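Local coordinates for epimerase family protein SDR39U1 (Homo sapiens, PDB 4B4O) that binds NADPH in a Rossmann-type domain and is a putative NADP-dependent oxidoreductase of the epimerase/dehydratase family, at residues Glu77-Arg82 and Val136-Ala141; Ser221-Ala226 and Pro282-Ala287. The protein carries 3 engineered substitutions. All blocks are in the same frame, centred on the assembly; numbering follows the deposited sequence.

Contact 1: Glu77-Arg82 and Val136-Ala141; sequences EVLGSR and VTKWEA. Engineered in segment 77-82: L79 (natural residue Ile). With NDP (NADPH dihydro-nicotinamide-adenine-dinucleotide phosphate), chain I.
R82 lies across one face of the indole of W139, where helices 72-95 and 131-143 meet beside the bound NADPH. Its CB starts over the pyrrole side, 3.6 Å from W139 NE1, and CG moves on to the six-membered ring, close to CZ2. CD completes the path as a CH-pi contact, 3.5 Å from the centroid of that ring and 12° off its normal. The chain is extended from CG to NE, which stands 3.3 Å from W139 CH2 before the guanidinium, its plane perpendicular to the indole, passes on to the ribose next to the nicotinamide. There NH2 donates to NDP O2D at 2.9 Å, while NE adds a weak bond of 3.4 Å to the same O2D. NH1 turns back to V78 O (3.1 Å), almost exactly in the guanidinium plane, and is also bonded to E61 O. W139 meets the sugar as well, CZ2 lying 3.3 Å from NDP O3D. Its CG is anti to the backbone N (chi1 -161°), which brings the ring towards helix 72-95. An alanine at W139 would remove the surface under the R82 methylenes and would probably let the guanidinium shift from the ribose hydroxyl. Farther out, CD1 of the engineered L79 touches K138 CD. The chemistry is thus divided: apolar methylenes rest on the indole, and the polar head is hydrogen-bonded to the ribose and to two backbone oxygens.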
ATOM      1  N   GLU A  77     -17.056   4.931   4.172  1.00 31.20           N
ATOM      2  CA  GLU A  77     -16.670   3.856   3.238  0.50 29.90           C
ATOM      3  C   GLU A  77     -15.155   3.560   3.291  1.00 27.36           C
ATOM      4  O   GLU A  77     -14.752   2.404   3.198  1.00 26.22           O
ATOM      5  CB  GLU A  77     -17.109   4.174   1.780  0.50 30.93           C
ATOM      6  CG  GLU A  77     -18.453   3.572   1.314  0.50 32.93           C
ATOM      7  CD  GLU A  77     -19.308   4.532   0.465  0.50 35.27           C
ATOM      8  OE1 GLU A  77     -18.751   5.167  -0.457  0.50 35.00           O
ATOM      9  OE2 GLU A  77     -20.534   4.658   0.705  0.50 37.60           O
ATOM     10  N   VAL A  78     -14.325   4.592   3.421  1.00 26.71           N
ATOM     11  CA  VAL A  78     -12.882   4.373   3.457  1.00 24.55           C
ATOM     12  C   VAL A  78     -12.563   3.508   4.666  1.00 23.74           C
ATOM     13  O   VAL A  78     -11.831   2.527   4.564  1.00 22.38           O
ATOM     14  CB  VAL A  78     -12.088   5.702   3.516  1.00 24.29           C
ATOM     15  CG1 VAL A  78     -10.647   5.483   3.992  1.00 22.34           C
ATOM     16  CG2 VAL A  78     -12.115   6.413   2.170  1.00 24.92           C
ATOM     17  N   LEU A  79     -13.150   3.870   5.805  1.00 24.86           N
ATOM     18  CA  LEU A  79     -12.947   3.178   7.073  1.00 24.59           C
ATOM     19  C   LEU A  79     -13.610   1.809   7.083  1.00 25.00           C
ATOM     20  O   LEU A  79     -12.939   0.790   7.298  1.00 23.91           O
ATOM     21  CB  LEU A  79     -13.498   4.033   8.216  1.00 26.11           C
ATOM     22  CG  LEU A  79     -13.160   3.630   9.664  1.00 26.11           C
ATOM     23  CD1 LEU A  79     -11.660   3.586   9.915  1.00 24.26           C
ATOM     24  CD2 LEU A  79     -13.863   4.543  10.679  1.00 28.04           C
ATOM     25  N   GLY A  80     -14.905   1.772   6.788  1.00 26.73           N
ATOM     26  CA  GLY A  80     -15.676   0.536   6.831  1.00 27.53           C
ATOM     27  C   GLY A  80     -15.175  -0.537   5.888  1.00 26.30           C
ATOM     28  O   GLY A  80     -15.110  -1.699   6.250  1.00 26.18           O
ATOM     29  N   SER A  81     -14.830  -0.154   4.663  1.00 25.63           N
ATOM     30  CA  SER A  81     -14.339  -1.108   3.683  1.00 24.66           C
ATOM     31  C   SER A  81     -13.091  -1.844   4.172  1.00 22.98           C
ATOM     32  O   SER A  81     -12.914  -3.015   3.886  1.00 22.71           O
ATOM     33  CB  SER A  81     -14.058  -0.411   2.332  1.00 24.35           C
ATOM     34  OG  SER A  81     -12.955   0.477   2.406  1.00 23.09           O
ATOM     35  N   ARG A  82     -12.215  -1.138   4.867  1.00 22.05           N
ATOM     36  CA  ARG A  82     -10.991  -1.738   5.365  1.00 20.69           C
ATOM     37  C   ARG A  82     -11.210  -2.568   6.642  1.00 21.33           C
ATOM     38  O   ARG A  82     -10.730  -3.704   6.727  1.00 20.97           O
ATOM     39  CB  ARG A  82      -9.908  -0.666   5.565  1.00 19.61           C
ATOM     40  CG  ARG A  82      -9.385  -0.128   4.248  1.00 18.89           C
ATOM     41  CD  ARG A  82      -8.630   1.179   4.339  1.00 18.37           C
ATOM     42  NE  ARG A  82      -8.039   1.493   3.037  1.00 17.80           N
ATOM     43  CZ  ARG A  82      -8.642   2.153   2.055  1.00 18.63           C
ATOM     44  NH1 ARG A  82      -9.899   2.607   2.177  1.00 20.11           N
ATOM     45  NH2 ARG A  82      -7.986   2.362   0.922  1.00 18.21           N
ATOM     46  N   VAL A 136      -5.159   3.542  10.381  1.00 17.95           N
ATOM     47  CA  VAL A 136      -4.181   2.471  10.390  1.00 17.00           C
ATOM     48  C   VAL A 136      -4.263   1.725  11.710  1.00 17.81           C
ATOM     49  O   VAL A 136      -4.224   0.507  11.720  1.00 17.73           O
ATOM     50  CB  VAL A 136      -2.739   2.971  10.051  1.00 15.99           C
ATOM     51  CG1 VAL A 136      -1.714   1.866  10.250  1.00 15.40           C
ATOM     52  CG2 VAL A 136      -2.666   3.510   8.613  1.00 15.37           C
ATOM     53  N   THR A 137      -4.402   2.433  12.829  1.00 18.82           N
ATOM     54  CA  THR A 137      -4.502   1.752  14.147  1.00 19.92           C
ATOM     55  C   THR A 137      -5.665   0.761  14.172  1.00 20.76           C
ATOM     56  O   THR A 137      -5.501  -0.403  14.499  1.00 20.99           O
ATOM     57  CB  THR A 137      -4.628   2.757  15.338  1.00 21.23           C
ATOM     58  OG1 THR A 137      -3.451   3.557  15.420  1.00 20.63           O
ATOM     59  CG2 THR A 137      -4.813   2.045  16.670  1.00 22.68           C
ATOM     60  N   LYS A 138      -6.837   1.235  13.796  1.00 21.39           N
ATOM     61  CA  LYS A 138      -8.067   0.422  13.830  1.00 22.48           C
ATOM     62  C   LYS A 138      -8.001  -0.724  12.828  1.00 21.58           C
ATOM     63  O   LYS A 138      -8.438  -1.828  13.093  1.00 22.32           O
ATOM     64  CB  LYS A 138      -9.302   1.289  13.536  1.00 23.50           C
ATOM     65  CG  LYS A 138      -9.668   2.249  14.650  1.00 25.02           C
ATOM     66  CD  LYS A 138     -10.432   3.432  14.079  1.00 25.64           C
ATOM     67  CE  LYS A 138     -11.242   4.170  15.143  1.00 27.80           C
ATOM     68  NZ  LYS A 138     -11.461   5.585  14.728  1.00 28.26           N
ATOM     69  N   TRP A 139      -7.424  -0.419  11.685  1.00 20.17           N
ATOM     70  CA  TRP A 139      -7.223  -1.370  10.608  1.00 19.30           C
ATOM     71  C   TRP A 139      -6.345  -2.515  11.050  1.00 19.06           C
ATOM     72  O   TRP A 139      -6.675  -3.676  10.847  1.00 19.44           O
ATOM     73  CB  TRP A 139      -6.567  -0.609   9.468  1.00 18.03           C
ATOM     74  CG  TRP A 139      -6.624  -1.181   8.084  1.00 17.40           C
ATOM     75  CD1 TRP A 139      -7.122  -2.403   7.663  1.00 17.73           C
ATOM     76  CD2 TRP A 139      -6.109  -0.542   6.883  1.00 16.50           C
ATOM     77  NE1 TRP A 139      -6.956  -2.546   6.304  1.00 17.09           N
ATOM     78  CE2 TRP A 139      -6.352  -1.458   5.786  1.00 16.37           C
ATOM     79  CE3 TRP A 139      -5.493   0.658   6.625  1.00 16.02           C
ATOM     80  CZ2 TRP A 139      -5.980  -1.162   4.501  1.00 15.81           C
ATOM     81  CZ3 TRP A 139      -5.123   0.942   5.314  1.00 15.46           C
ATOM     82  CH2 TRP A 139      -5.371   0.055   4.280  1.00 15.37           C
ATOM     83  N   GLU A 140      -5.216  -2.191  11.660  1.00 18.62           N
ATOM     84  CA  GLU A 140      -4.324  -3.207  12.185  1.00 18.70           C
ATOM     85  C   GLU A 140      -4.993  -3.960  13.321  1.00 20.35           C
ATOM     86  O   GLU A 140      -4.874  -5.179  13.417  1.00 20.87           O
ATOM     87  CB  GLU A 140      -2.984  -2.582  12.608  1.00 18.12           C
ATOM     88  CG  GLU A 140      -2.220  -2.064  11.393  1.00 16.66           C
ATOM     89  CD  GLU A 140      -0.871  -1.395  11.693  1.00 16.16           C
ATOM     90  OE1 GLU A 140      -0.391  -1.439  12.845  1.00 16.91           O
ATOM     91  OE2 GLU A 140      -0.292  -0.827  10.727  1.00 15.18           O
ATOM     92  N   ALA A 141      -5.727  -3.251  14.170  1.00 21.41           N
ATOM     93  CA  ALA A 141      -6.454  -3.914  15.260  1.00 23.28           C
ATOM     94  C   ALA A 141      -7.420  -4.962  14.710  1.00 23.87           C
ATOM     95  O   ALA A 141      -7.619  -6.019  15.311  1.00 25.17           O
ATOM     96  CB  ALA A 141      -7.214  -2.896  16.091  1.00 24.46           C
TER
HETATM   97  PA  NDP I 999      -6.945  -0.647  -5.441  1.00  2.00           P
HETATM   98  O1A NDP I 999      -8.031   0.445  -5.283  1.00  2.00           O
HETATM   99  O2A NDP I 999      -6.289  -0.901  -6.815  1.00  2.00           O
HETATM  100  O5B NDP I 999      -7.502  -2.132  -5.060  1.00  2.00           O
HETATM  101  C5B NDP I 999      -8.507  -2.191  -4.052  1.00  2.00           C
HETATM  102  C4B NDP I 999      -9.326  -3.436  -4.279  1.00  2.00           C
HETATM  103  O4B NDP I 999     -10.174  -3.589  -3.142  1.00  2.00           O
HETATM  104  C3B NDP I 999     -10.204  -3.321  -5.529  1.00  2.00           C
HETATM  105  O3B NDP I 999      -9.700  -4.085  -6.661  1.00  2.00           O
HETATM  106  C2B NDP I 999     -11.552  -3.870  -5.087  1.00  2.00           C
HETATM  107  O2B NDP I 999     -11.702  -5.242  -5.416  1.00  2.00           O
HETATM  108  C1B NDP I 999     -11.504  -3.800  -3.591  1.00  2.00           C
HETATM  109  N9A NDP I 999     -12.320  -2.643  -3.212  1.00  2.00           N
HETATM  110  C8A NDP I 999     -12.382  -1.371  -3.722  1.00  2.00           C
HETATM  111  N7A NDP I 999     -13.376  -0.657  -3.040  1.00  2.00           N
HETATM  112  C5A NDP I 999     -13.922  -1.497  -2.121  1.00  2.00           C
HETATM  113  C6A NDP I 999     -14.960  -1.442  -1.088  1.00  2.00           C
HETATM  114  N6A NDP I 999     -15.647  -0.309  -0.837  1.00  2.00           N
HETATM  115  N1A NDP I 999     -15.214  -2.552  -0.363  1.00  2.00           N
HETATM  116  C2A NDP I 999     -14.525  -3.704  -0.610  1.00  2.00           C
HETATM  117  N3A NDP I 999     -13.538  -3.830  -1.520  1.00  2.00           N
HETATM  118  C4A NDP I 999     -13.219  -2.785  -2.250  1.00  2.00           C
HETATM  119  O3  NDP I 999      -5.889  -0.226  -4.290  1.00  2.00           O
HETATM  120  PN  NDP I 999      -4.329  -0.634  -4.310  1.00  2.00           P
HETATM  121  O1N NDP I 999      -4.184  -1.981  -4.999  1.00  2.00           O
HETATM  122  O2N NDP I 999      -3.522   0.511  -4.844  1.00  2.00           O
HETATM  123  O5D NDP I 999      -3.996  -0.763  -2.702  1.00  2.00           O
HETATM  124  C5D NDP I 999      -4.680  -1.841  -2.022  1.00  2.00           C
HETATM  125  C4D NDP I 999      -4.704  -1.638  -0.521  1.00  2.00           C
HETATM  126  O4D NDP I 999      -3.415  -1.134  -0.190  1.00  2.00           O
HETATM  127  C3D NDP I 999      -5.710  -0.580  -0.025  1.00  2.00           C
HETATM  128  O3D NDP I 999      -6.324  -1.009   1.232  1.00  2.00           O
HETATM  129  C2D NDP I 999      -4.867   0.692   0.124  1.00  2.00           C
HETATM  130  O2D NDP I 999      -5.185   1.585   1.198  1.00  2.00           O
HETATM  131  C1D NDP I 999      -3.519   0.124   0.480  1.00  2.00           C
HETATM  132  N1N NDP I 999      -2.396   1.016   0.136  1.00  2.00           N
HETATM  133  C2N NDP I 999      -2.193   1.434  -1.121  1.00  2.00           C
HETATM  134  C3N NDP I 999      -1.139   2.266  -1.427  1.00  2.00           C
HETATM  135  C7N NDP I 999      -0.952   2.689  -2.838  1.00  2.00           C
HETATM  136  O7N NDP I 999      -1.530   2.046  -3.711  1.00  2.00           O
HETATM  137  N7N NDP I 999      -0.179   3.728  -3.143  1.00  2.00           N
HETATM  138  C4N NDP I 999      -0.157   2.689  -0.390  1.00  2.00           C
HETATM  139  C5N NDP I 999      -0.461   2.167   0.937  1.00  2.00           C
HETATM  140  C6N NDP I 999      -1.560   1.352   1.139  1.00  2.00           C
HETATM  141  P2B NDP I 999     -13.148  -5.775  -6.024  1.00  2.00           P
HETATM  142  O1X NDP I 999     -14.088  -5.875  -4.842  1.00  2.00           O
HETATM  143  O2X NDP I 999     -13.619  -4.733  -7.083  1.00  2.00           O
HETATM  144  O3X NDP I 999     -12.629  -7.141  -6.539  1.00  2.00           O

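Contact 2: Ser221-Ala226 and Pro282-Ala287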
ATOM      1  N   SER A 221      15.060   4.976   0.682  1.00 13.68           N
ATOM      2  CA  SER A 221      15.382   6.184  -0.055  1.00 13.67           C
ATOM      3  C   SER A 221      15.011   7.384   0.798  1.00 13.78           C
ATOM      4  O   SER A 221      14.245   7.262   1.750  1.00 13.70           O
ATOM      5  CB  SER A 221      14.601   6.184  -1.378  1.00 13.02           C
ATOM      6  OG  SER A 221      14.527   7.457  -1.986  1.00 12.91           O
ATOM      7  N   SER A 222      15.570   8.528   0.465  1.00 14.13           N
ATOM      8  CA  SER A 222      15.294   9.770   1.189  1.00 14.48           C
ATOM      9  C   SER A 222      14.665  10.821   0.276  1.00 14.13           C
ATOM     10  O   SER A 222      14.785  12.015   0.534  1.00 14.66           O
ATOM     11  CB  SER A 222      16.600  10.333   1.775  1.00 15.61           C
ATOM     12  OG  SER A 222      17.086   9.429   2.732  1.00 16.10           O
ATOM     13  N   ALA A 223      14.015  10.374  -0.787  1.00 13.39           N
ATOM     14  CA  ALA A 223      13.444  11.291  -1.741  1.00 13.14           C
ATOM     15  C   ALA A 223      12.551  12.295  -1.037  1.00 13.38           C
ATOM     16  O   ALA A 223      11.816  11.948  -0.115  1.00 13.39           O
ATOM     17  CB  ALA A 223      12.650  10.553  -2.812  1.00 12.47           C
ATOM     18  N   THR A 224      12.652  13.552  -1.480  1.00 13.75           N
ATOM     19  CA  THR A 224      11.630  14.567  -1.203  1.00 14.06           C
ATOM     20  C   THR A 224      10.713  14.615  -2.425  1.00 13.54           C
ATOM     21  O   THR A 224      11.062  14.110  -3.487  1.00 13.08           O
ATOM     22  CB  THR A 224      12.239  15.967  -0.982  1.00 15.00           C
ATOM     23  OG1 THR A 224      12.893  16.387  -2.190  1.00 14.91           O
ATOM     24  CG2 THR A 224      13.203  15.966   0.190  1.00 15.77           C
ATOM     25  N   ASN A 225       9.557  15.245  -2.282  1.00 13.82           N
ATOM     26  CA  ASN A 225       8.664  15.443  -3.416  1.00 13.61           C
ATOM     27  C   ASN A 225       9.307  16.229  -4.570  1.00 13.70           C
ATOM     28  O   ASN A 225       9.079  15.898  -5.725  1.00 13.32           O
ATOM     29  CB  ASN A 225       7.369  16.133  -2.966  1.00 14.24           C
ATOM     30  CG  ASN A 225       6.482  16.540  -4.119  1.00 14.33           C
ATOM     31  OD1 ASN A 225       6.700  17.579  -4.745  1.00 14.73           O
ATOM     32  ND2 ASN A 225       5.479  15.715  -4.418  1.00 14.09           N
ATOM     33  N   ALA A 226      10.097  17.266  -4.254  1.00 14.33           N
ATOM     34  CA  ALA A 226      10.841  18.015  -5.283  1.00 14.53           C
ATOM     35  C   ALA A 226      11.766  17.085  -6.037  1.00 13.97           C
ATOM     36  O   ALA A 226      11.820  17.123  -7.271  1.00 13.79           O
ATOM     37  CB  ALA A 226      11.645  19.150  -4.684  1.00 15.47           C
ATOM     38  N   PRO A 282      15.738  -0.112  -5.307  1.00 15.75           N
ATOM     39  CA  PRO A 282      15.913   0.708  -4.102  1.00 14.79           C
ATOM     40  C   PRO A 282      16.153   2.213  -4.349  1.00 14.77           C
ATOM     41  O   PRO A 282      15.885   3.017  -3.473  1.00 14.05           O
ATOM     42  CB  PRO A 282      17.178   0.102  -3.463  1.00 15.39           C
ATOM     43  CG  PRO A 282      17.944  -0.427  -4.607  1.00 16.79           C
ATOM     44  CD  PRO A 282      16.904  -0.972  -5.550  1.00 16.96           C
ATOM     45  N   GLU A 283      16.671   2.548  -5.520  1.00 15.84           N
ATOM     46  CA  GLU A 283      17.015   3.929  -5.851  0.50 16.25           C
ATOM     47  C   GLU A 283      15.911   4.480  -6.759  1.00 16.05           C
ATOM     48  O   GLU A 283      15.432   3.800  -7.667  1.00 16.50           O
ATOM     49  CB  GLU A 283      18.414   4.020  -6.492  0.50 18.01           C
ATOM     50  CG  GLU A 283      19.023   5.436  -6.534  0.50 18.84           C
ATOM     51  CD  GLU A 283      18.690   6.226  -7.807  0.50 19.68           C
ATOM     52  OE1 GLU A 283      19.019   5.738  -8.929  0.50 21.05           O
ATOM     53  OE2 GLU A 283      18.097   7.330  -7.689  0.50 19.19           O
ATOM     54  N   LEU A 284      15.490   5.718  -6.505  1.00 15.57           N
ATOM     55  CA  LEU A 284      14.314   6.280  -7.182  1.00 15.27           C
ATOM     56  C   LEU A 284      14.465   6.385  -8.687  1.00 16.64           C
ATOM     57  O   LEU A 284      13.524   6.129  -9.438  1.00 16.74           O
ATOM     58  CB  LEU A 284      13.963   7.659  -6.596  1.00 14.78           C
ATOM     59  CG  LEU A 284      12.664   8.321  -7.075  1.00 14.40           C
ATOM     60  CD1 LEU A 284      11.423   7.447  -6.882  1.00 13.55           C
ATOM     61  CD2 LEU A 284      12.562   9.628  -6.301  1.00 14.16           C
ATOM     62  N   GLY A 285      15.636   6.813  -9.128  1.00 18.01           N
ATOM     63  CA  GLY A 285      15.941   6.893 -10.548  1.00 19.78           C
ATOM     64  C   GLY A 285      15.719   5.575 -11.246  1.00 20.36           C
ATOM     65  O   GLY A 285      15.106   5.526 -12.288  1.00 21.20           O
ATOM     66  N   ALA A 286      16.251   4.498 -10.690  1.00 20.21           N
ATOM     67  CA  ALA A 286      16.106   3.185 -11.316  1.00 21.07           C
ATOM     68  C   ALA A 286      14.636   2.786 -11.386  1.00 20.22           C
ATOM     69  O   ALA A 286      14.214   2.195 -12.371  1.00 21.49           O
ATOM     70  CB  ALA A 286      16.916   2.140 -10.569  1.00 21.03           C
ATOM     71  N   ALA A 287      13.876   3.108 -10.336  1.00 18.39           N
ATOM     72  CA  ALA A 287      12.463   2.784 -10.278  1.00 17.75           C
ATOM     73  C   ALA A 287      11.683   3.514 -11.365  1.00 18.48           C
ATOM     74  O   ALA A 287      10.913   2.892 -12.104  1.00 19.42           O
ATOM     75  CB  ALA A 287      11.899   3.095  -8.907  1.00 15.99           C
TER
HETATM   76  O   HOH W   1      16.181   6.454  -3.964  1.00  2.00           O
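A223 and L284 meet through their methyl groups where an ST turn, leading into helix 225-236, faces the start of helix 284-293, in the range of the DUF1731 family of unknown function. Both CB atoms point across the gap, and A223 CB touches L284 CD2 at 3.6 Å. The leucine reaches that far because its CG stands anti to the backbone N (chi1 -173°), with CD2 as the branch that makes the contact. W192 of strand 192-194 packs against both side chains, so the small apolar patch links the two helix starts to that strand.

S221 also points its CB at the other segment, towards P282 O. Its OG, anti to the backbone N (chi1 163°), is bonded to W192 NE1 outside the two segments and also accepts from A223 N at 3.2 Å, the bond that closes the ST turn.

Two N-caps flank the contact. T224 OG1 caps E227 N ahead of helix 225-236, its CB directed away from 282-287. E283, whose CB also points away from 221-226, caps helix 284-293 in one of its two modelled conformers, where OE2 tentatively takes the G285 N-H from above the carboxylate plane.

A water bridges the segments: it is bonded to S221 OG, gives a weak bond to P282 O, and accepts from L284 N at 2.7 Å.

Contacts 1 and 2 lie on opposite sides of the chain's centre, their own centres 29 Å apart and their nearest atoms about 19 Å apart, and they follow one another along the sequence. Contact 1 belongs to the cofactor pocket, joining two helices of the Rossmann-type domain directly at the NADPH. Contact 2 is remote from it: the side chain of L284 is about 13 Å from the NADPH and about 11 Å from that of V160, another NADP-binding residue. It joins the loop leading into helix 225-236 to the start of helix 284-293, the last helix of the chain. Each contact packs on a strand of the same parallel sheet: W139 on 102-108, A223 and L284 on 192-194.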